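ArCE4A (Arthrobacter sp. AW19M34-1, PDB 5LFZ) is a carbohydrate esterase family 4 deacetylase that probably removes acetyl groups from N-acetylated sugar polymers by metal-dependent hydrolysis. Local coordinates at residues 153-156 with 157-161; 188-192 with 193-197; 198-201 with 202-206. One frame throughout, in Å; residues are numbered along the deposited sequence.

Interaction 1 (153-156 with 157-161); sequences PQKT and VRIAL
Lys155 lays its aliphatic chain against both Arg158 and Ile159, one turn further along helix 153-163, whose first turns are closed by consecutive i to i+4 backbone hydrogen bonds. Pro153 O accepts from Val157 N, Gln154 O from Arg158 N at 2.9 Å, Lys155 O from Ile159 N and Thr156 O from Ala160 N. The Ile159 to Lys155 bond is the straightest, with an N-H...O angle of 174°. Ahead of this ladder, Asp152 satisfies two more groups: its OD1 takes the Lys155 N-H, and its carbonyl O bonds Thr156 OG1. The latter hydroxyl is turned back beside its own backbone N (chi1 -59°), while Thr156 CG2 takes the branch anti to that nitrogen. Gln154 directs its amide outward from the helix, where OE1 is bonded by Gln185 NE2 on helix 177-192. Val157 also faces that helix, touching Lys189. On the more exposed flank, Lys155 CB lies over one face of the Arg158 guanidinium, and Lys155 CG packs 3.8 Å from Ile159 CD1. Two like charges are thereby brought together, with Arg158 NH2 3.5 Å from Lys155 CG and 4.2 Å from Lys155 NZ.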
loop_
_atom_site.group_PDB
_atom_site.type_symbol
_atom_site.label_atom_id
_atom_site.label_comp_id
_atom_site.label_asym_id
_atom_site.label_seq_id
_atom_site.Cartn_x
_atom_site.Cartn_y
_atom_site.Cartn_z
ATOM N N PRO A 153 14.078 10.966 -4.607
ATOM C CA PRO A 153 14.160 9.527 -4.878
ATOM C C PRO A 153 15.300 8.831 -4.142
ATOM O O PRO A 153 15.111 7.728 -3.647
ATOM C CB PRO A 153 14.360 9.464 -6.397
ATOM C CG PRO A 153 14.847 10.814 -6.794
ATOM C CD PRO A 153 14.245 11.784 -5.820
ATOM N N GLN A 154 16.464 9.460 -4.051
ATOM C CA GLN A 154 17.585 8.787 -3.411
ATOM C C GLN A 154 17.388 8.676 -1.901
ATOM O O GLN A 154 17.757 7.676 -1.295
ATOM C CB GLN A 154 18.894 9.509 -3.718
ATOM C CG GLN A 154 20.120 8.745 -3.269
ATOM C CD GLN A 154 20.290 7.431 -4.007
ATOM O OE1 GLN A 154 20.132 7.366 -5.224
ATOM N NE2 GLN A 154 20.612 6.374 -3.269
ATOM N N LYS A 155 16.811 9.703 -1.288
ATOM C CA LYS A 155 16.537 9.635 0.144
ATOM C C LYS A 155 15.479 8.565 0.433
ATOM O O LYS A 155 15.545 7.874 1.450
ATOM C CB LYS A 155 16.087 10.994 0.678
ATOM C CG LYS A 155 15.778 10.996 2.166
ATOM C CD LYS A 155 15.826 12.407 2.729
ATOM C CE LYS A 155 15.555 12.413 4.224
ATOM N NZ LYS A 155 15.791 13.754 4.827
ATOM N N THR A 156 14.510 8.428 -0.470
ATOM C CA THR A 156 13.512 7.368 -0.362
ATOM C C THR A 156 14.206 6.008 -0.334
ATOM O O THR A 156 13.945 5.185 0.539
ATOM C CB THR A 156 12.510 7.420 -1.527
ATOM O OG1 THR A 156 11.862 8.699 -1.535
ATOM C CG2 THR A 156 11.454 6.318 -1.384
ATOM N N VAL A 157 15.111 5.791 -1.281
ATOM C CA VAL A 157 15.871 4.548 -1.336
ATOM C C VAL A 157 16.695 4.338 -0.065
ATOM O O VAL A 157 16.693 3.249 0.517
ATOM C CB VAL A 157 16.811 4.528 -2.556
ATOM C CG1 VAL A 157 17.737 3.337 -2.494
ATOM C CG2 VAL A 157 16.005 4.525 -3.851
ATOM N N ARG A 158 17.390 5.388 0.371
ATOM C CA ARG A 158 18.286 5.273 1.520
ATOM C C ARG A 158 17.537 4.845 2.777
ATOM O O ARG A 158 17.949 3.901 3.455
ATOM C CB ARG A 158 19.018 6.594 1.780
ATOM C CG ARG A 158 20.018 6.506 2.931
ATOM C CD ARG A 158 20.632 7.857 3.266
ATOM N NE ARG A 158 19.624 8.828 3.690
ATOM C CZ ARG A 158 19.726 10.144 3.514
ATOM N NH1 ARG A 158 20.795 10.659 2.916
ATOM N NH2 ARG A 158 18.760 10.948 3.933
ATOM N N ILE A 159 16.438 5.532 3.080
ATOM C CA ILE A 159 15.652 5.229 4.277
ATOM C C ILE A 159 15.012 3.849 4.191
ATOM O O ILE A 159 15.037 3.083 5.154
ATOM C CB ILE A 159 14.566 6.299 4.523
ATOM C CG1 ILE A 159 15.226 7.645 4.834
ATOM C CG2 ILE A 159 13.641 5.889 5.673
ATOM C CD1 ILE A 159 14.261 8.803 4.937
ATOM N N ALA A 160 14.449 3.522 3.033
ATOM C CA ALA A 160 13.840 2.212 2.841
ATOM C C ALA A 160 14.867 1.099 3.029
ATOM O O ALA A 160 14.608 0.122 3.726
ATOM C CB ALA A 160 13.201 2.117 1.466
ATOM N N LEU A 161 16.036 1.256 2.417
ATOM C CA LEU A 161 17.065 0.224 2.476
ATOM C C LEU A 161 17.619 0.044 3.884
ATOM O O LEU A 161 17.746 -1.081 4.378
ATOM C CB LEU A 161 18.210 0.553 1.515
ATOM C CG LEU A 161 19.373 -0.443 1.508
ATOM C CD1 LEU A 161 18.887 -1.827 1.099
ATOM C CD2 LEU A 161 20.506 0.035 0.608
#

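Interaction 2 (188-192 with 193-197); sequences SKLHD and AGYTL
Leu190 and His191 meet Tyr195 and Leu197 where helix 177-192 ends in a Schellman motif and the chain turns back toward strand 196-197. Two bonds define the turn. Tyr195 N reaches Leu190 O at 3.0 Å, and Gly194 N donates to His191 O from well above the carbonyl plane rather than along a lone pair. Weak bonds from Ala193 N to Lys189 O and Leu190 O finish the helix. Gly194 has the positive phi of the motif (97°), at which a side chain would press on the preceding carbonyl oxygen.

The apolar contacts follow from this reversal. Leu190 sends CD2 to Tyr195 CD2 (3.9 Å) and CD1 to Leu197 CD2 (4.0 Å), the two leucines crossing at about a right angle. Leu190 O lies near the plane of the Tyr195 ring, at its edge. Leu197 CG stands anti to its carbonyl carbon (chi1 -52°), which directs the two methyls back to the helix, CD1 approaching His191 NE2 at 3.7 Å. Cutting Leu197 back to an alanine is likely to leave Leu190 CD1 and the His191 imidazole without the methyls that pack on them, opening a gap between helix and strand.

Further out, strand 26-32 receives Leu190 on Leu29 and Tyr195 on Val27, while Thr196 bonds by its backbone to Lys25 and Val27. Two waters bridge the polar side. One donates to both His191 O and Tyr195 O; the other accepts from Leu197 N at 2.8 Å and is hydrogen-bonded to His191 NE2 at 2.9 Å.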
loop_
_atom_site.group_PDB
_atom_site.type_symbol
_atom_site.label_atom_id
_atom_site.label_comp_id
_atom_site.label_asym_id
_atom_site.label_seq_id
_atom_site.Cartn_x
_atom_site.Cartn_y
_atom_site.Cartn_z
ATOM N N SER A 188 16.453 -3.051 -6.620
ATOM C CA SER A 188 17.789 -3.620 -6.789
ATOM C C SER A 188 18.510 -3.748 -5.455
ATOM O O SER A 188 19.074 -4.795 -5.139
ATOM C CB SER A 188 18.627 -2.768 -7.742
ATOM O OG SER A 188 18.100 -2.817 -9.056
ATOM N N LYS A 189 18.482 -2.678 -4.669
ATOM C CA LYS A 189 19.183 -2.675 -3.392
ATOM C C LYS A 189 18.531 -3.585 -2.352
ATOM O O LYS A 189 19.233 -4.226 -1.572
ATOM C CB LYS A 189 19.294 -1.250 -2.850
ATOM C CG LYS A 189 20.405 -0.445 -3.528
ATOM C CD LYS A 189 20.489 0.974 -3.002
ATOM C CE LYS A 189 21.632 1.732 -3.656
ATOM N NZ LYS A 189 22.958 1.195 -3.254
ATOM N N LEU A 190 17.202 -3.660 -2.336
ATOM C CA LEU A 190 16.540 -4.558 -1.393
ATOM C C LEU A 190 16.837 -6.016 -1.750
ATOM O O LEU A 190 17.087 -6.842 -0.870
ATOM C CB LEU A 190 15.027 -4.304 -1.358
ATOM C CG LEU A 190 14.614 -3.025 -0.619
ATOM C CD1 LEU A 190 13.142 -2.734 -0.851
ATOM C CD2 LEU A 190 14.926 -3.131 0.876
ATOM N N HIS A 191 16.828 -6.329 -3.042
ATOM C CA HIS A 191 17.245 -7.654 -3.490
ATOM C C HIS A 191 18.691 -7.945 -3.103
ATOM O O HIS A 191 19.004 -9.019 -2.595
ATOM C CB HIS A 191 17.086 -7.790 -5.001
ATOM C CG HIS A 191 15.681 -8.057 -5.440
ATOM N ND1 HIS A 191 15.261 -7.876 -6.740
ATOM C CD2 HIS A 191 14.602 -8.502 -4.753
ATOM C CE1 HIS A 191 13.984 -8.199 -6.836
ATOM N NE2 HIS A 191 13.559 -8.579 -5.644
ATOM N N ASP A 192 19.574 -6.983 -3.349
ATOM C CA ASP A 192 20.985 -7.174 -3.056
ATOM C C ASP A 192 21.205 -7.312 -1.548
ATOM O O ASP A 192 22.182 -7.912 -1.106
ATOM C CB ASP A 192 21.807 -6.016 -3.615
ATOM C CG ASP A 192 23.289 -6.297 -3.586
ATOM O OD1 ASP A 192 23.680 -7.468 -3.762
ATOM O OD2 ASP A 192 24.070 -5.348 -3.393
ATOM N N ALA A 193 20.279 -6.767 -0.767
ATOM C CA ALA A 193 20.359 -6.850 0.685
ATOM C C ALA A 193 19.745 -8.149 1.220
ATOM O O ALA A 193 19.720 -8.378 2.435
ATOM C CB ALA A 193 19.677 -5.646 1.316
ATOM N N GLY A 194 19.251 -8.991 0.314
ATOM C CA GLY A 194 18.794 -10.329 0.661
ATOM C C GLY A 194 17.300 -10.488 0.887
ATOM O O GLY A 194 16.845 -11.539 1.342
ATOM N N TYR A 195 16.533 -9.454 0.560
ATOM C CA TYR A 195 15.090 -9.485 0.780
ATOM C C TYR A 195 14.310 -10.023 -0.404
ATOM O O TYR A 195 14.727 -9.900 -1.559
ATOM C CB TYR A 195 14.576 -8.085 1.121
ATOM C CG TYR A 195 15.164 -7.543 2.394
ATOM C CD1 TYR A 195 14.809 -8.077 3.623
ATOM C CD2 TYR A 195 16.081 -6.507 2.370
ATOM C CE1 TYR A 195 15.352 -7.586 4.799
ATOM C CE2 TYR A 195 16.628 -6.010 3.535
ATOM C CZ TYR A 195 16.265 -6.554 4.745
ATOM O OH TYR A 195 16.820 -6.057 5.904
ATOM N N THR A 196 13.165 -10.622 -0.094
ATOM C CA THR A 196 12.194 -11.042 -1.089
ATOM C C THR A 196 11.009 -10.096 -0.978
ATOM O O THR A 196 10.523 -9.842 0.118
ATOM C CB THR A 196 11.756 -12.496 -0.875
ATOM O OG1 THR A 196 12.873 -13.366 -1.109
ATOM C CG2 THR A 196 10.611 -12.874 -1.818
ATOM N N LEU A 197 10.576 -9.546 -2.107
ATOM C CA LEU A 197 9.549 -8.512 -2.093
ATOM C C LEU A 197 8.196 -9.163 -2.333
ATOM O O LEU A 197 8.025 -9.924 -3.286
ATOM C CB LEU A 197 9.850 -7.444 -3.141
ATOM C CG LEU A 197 11.279 -6.886 -3.044
ATOM C CD1 LEU A 197 11.560 -5.841 -4.104
ATOM C CD2 LEU A 197 11.523 -6.297 -1.680
HETATM O O HOH W 1 17.227 -11.082 -2.328
HETATM O O HOH W 2 11.483 -10.368 -4.662
#

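Interaction 3 (198-201 with 202-206); sequences VTVD and QLFAG
Gln202 folds its side chain back over Val198 and Thr199, the residues that lead into the short helix 200-203. Its CG lies anti to its own carbonyl carbon (chi1 -59°) and the chain beyond is extended, which carries the amide past the start of the helix. There Gln202 OE1 accepts the Thr199 N-H at 2.9 Å in an almost linear bond, 173° at the hydrogen. The return bond is weak: Gln202 N gives its hydrogen to Thr199 OG1 at 3.3 Å. For this the hydroxyl occupies the branch between the backbone N and the carbonyl carbon, and it also sits 3.2 Å from Gln202 CG.

Val198 lies under the same arm. Its CB is 3.5 Å from Gln202 OE1, and its CG2 packs at about a right angle on Leu203 CB (3.9 Å). Beyond the pair, Val198 and Leu203 both rest on Cys26 of strand 26-32, to which Val198 is also joined by a backbone bond with Val27.

Asp201 takes part chiefly through its backbone. Its own N-H is taken by Gln78 OE1, and its carbonyl oxygen receives a weak bond from Phe204 N, whose better partner is Val200 O at 3.1 Å. That same Val200 O lies in the plane of the Phe204 ring, at its edge, and Val200 CG1 runs alongside CD2 of the ring (3.8 Å). Phe209 stacks on this phenyl ring.

Reciprocal bonding of this kind, between the N-cap residue Thr199 and the side chain and N-H of Gln202 three positions on, is a capping box, here starting the helix that follows strand 196-197 of the parallel sheet.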
loop_
_atom_site.group_PDB
_atom_site.type_symbol
_atom_site.label_atom_id
_atom_site.label_comp_id
_atom_site.label_asym_id
_atom_site.label_seq_id
_atom_site.Cartn_x
_atom_site.Cartn_y
_atom_site.Cartn_z
ATOM N N VAL A 198 7.240 -8.877 -1.453
ATOM C CA VAL A 198 5.950 -9.568 -1.465
ATOM C C VAL A 198 4.787 -8.597 -1.302
ATOM O O VAL A 198 4.982 -7.450 -0.920
ATOM C CB VAL A 198 5.853 -10.623 -0.336
ATOM C CG1 VAL A 198 6.923 -11.697 -0.486
ATOM C CG2 VAL A 198 5.929 -9.955 1.038
ATOM N N THR A 199 3.573 -9.065 -1.582
ATOM C CA THR A 199 2.387 -8.268 -1.291
ATOM C C THR A 199 2.094 -8.352 0.200
ATOM O O THR A 199 2.639 -9.209 0.891
ATOM C CB THR A 199 1.156 -8.747 -2.074
ATOM O OG1 THR A 199 0.856 -10.097 -1.700
ATOM C CG2 THR A 199 1.412 -8.673 -3.575
ATOM N N VAL A 200 1.242 -7.463 0.696
ATOM C CA VAL A 200 0.878 -7.465 2.105
ATOM C C VAL A 200 0.218 -8.790 2.483
ATOM O O VAL A 200 0.475 -9.347 3.557
ATOM C CB VAL A 200 -0.052 -6.271 2.432
ATOM C CG1 VAL A 200 -0.699 -6.437 3.788
ATOM C CG2 VAL A 200 0.734 -4.961 2.368
ATOM N N ASP A 201 -0.598 -9.314 1.574
ATOM C CA ASP A 201 -1.263 -10.594 1.779
ATOM C C ASP A 201 -0.243 -11.698 2.047
ATOM O O ASP A 201 -0.354 -12.431 3.028
ATOM C CB ASP A 201 -2.115 -10.944 0.564
ATOM C CG ASP A 201 -3.079 -12.063 0.843
ATOM O OD1 ASP A 201 -4.212 -11.778 1.284
ATOM O OD2 ASP A 201 -2.697 -13.231 0.632
ATOM N N GLN A 202 0.757 -11.797 1.176
ATOM C CA GLN A 202 1.817 -12.791 1.337
ATOM C C GLN A 202 2.597 -12.585 2.627
ATOM O O GLN A 202 2.960 -13.550 3.303
ATOM C CB GLN A 202 2.782 -12.747 0.155
ATOM C CG GLN A 202 2.159 -13.007 -1.204
ATOM C CD GLN A 202 3.169 -12.836 -2.328
ATOM O OE1 GLN A 202 3.495 -11.713 -2.721
ATOM N NE2 GLN A 202 3.684 -13.952 -2.836
ATOM N N LEU A 203 2.853 -11.322 2.957
ATOM C CA LEU A 203 3.636 -10.974 4.135
ATOM C C LEU A 203 2.982 -11.502 5.405
ATOM O O LEU A 203 3.663 -12.002 6.303
ATOM C CB LEU A 203 3.821 -9.458 4.228
ATOM C CG LEU A 203 4.685 -8.988 5.400
ATOM C CD1 LEU A 203 6.124 -9.433 5.211
ATOM C CD2 LEU A 203 4.607 -7.488 5.536
ATOM N N PHE A 204 1.657 -11.417 5.470
ATOM C CA PHE A 204 0.930 -11.852 6.661
ATOM C C PHE A 204 0.325 -13.242 6.522
ATOM O O PHE A 204 -0.400 -13.692 7.409
ATOM C CB PHE A 204 -0.176 -10.852 7.005
ATOM C CG PHE A 204 0.334 -9.573 7.597
ATOM C CD1 PHE A 204 0.593 -9.478 8.957
ATOM C CD2 PHE A 204 0.561 -8.466 6.797
ATOM C CE1 PHE A 204 1.066 -8.300 9.506
ATOM C CE2 PHE A 204 1.034 -7.285 7.339
ATOM C CZ PHE A 204 1.289 -7.202 8.698
ATOM N N ALA A 205 0.622 -13.918 5.418
ATOM C CA ALA A 205 0.087 -15.257 5.181
ATOM C C ALA A 205 0.516 -16.228 6.278
ATOM O O ALA A 205 1.708 -16.413 6.528
ATOM C CB ALA A 205 0.529 -15.767 3.823
ATOM N N GLY A 206 -0.464 -16.837 6.937
ATOM C CA GLY A 206 -0.192 -17.801 7.986
ATOM C C GLY A 206 -0.350 -17.230 9.382
ATOM O O GLY A 206 -0.566 -17.971 10.340
#

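In the fold
The three contacts succeed one another along the chain, and 1 and 2 also touch in space. Their centres are 13 Å apart, with Leu161 CD1 3.6 Å from Lys189 O and Val157 CG1 3.7 Å from Lys189 CD; helix 153-163 packs along helix 177-192 and meets its last turn here. Interaction 3 begins where interaction 2 stops, centres about 17 Å apart; interactions 1 and 3 stay about 13 Å apart at their nearest atoms. Strand 26-32 underlies both 2 and 3. Just beyond it comes Asp33, which binds the nickel ion with His82 and His86. None of the three contacts supplies a ligand to that metal site; they belong to the packing of helices around the parallel sheet.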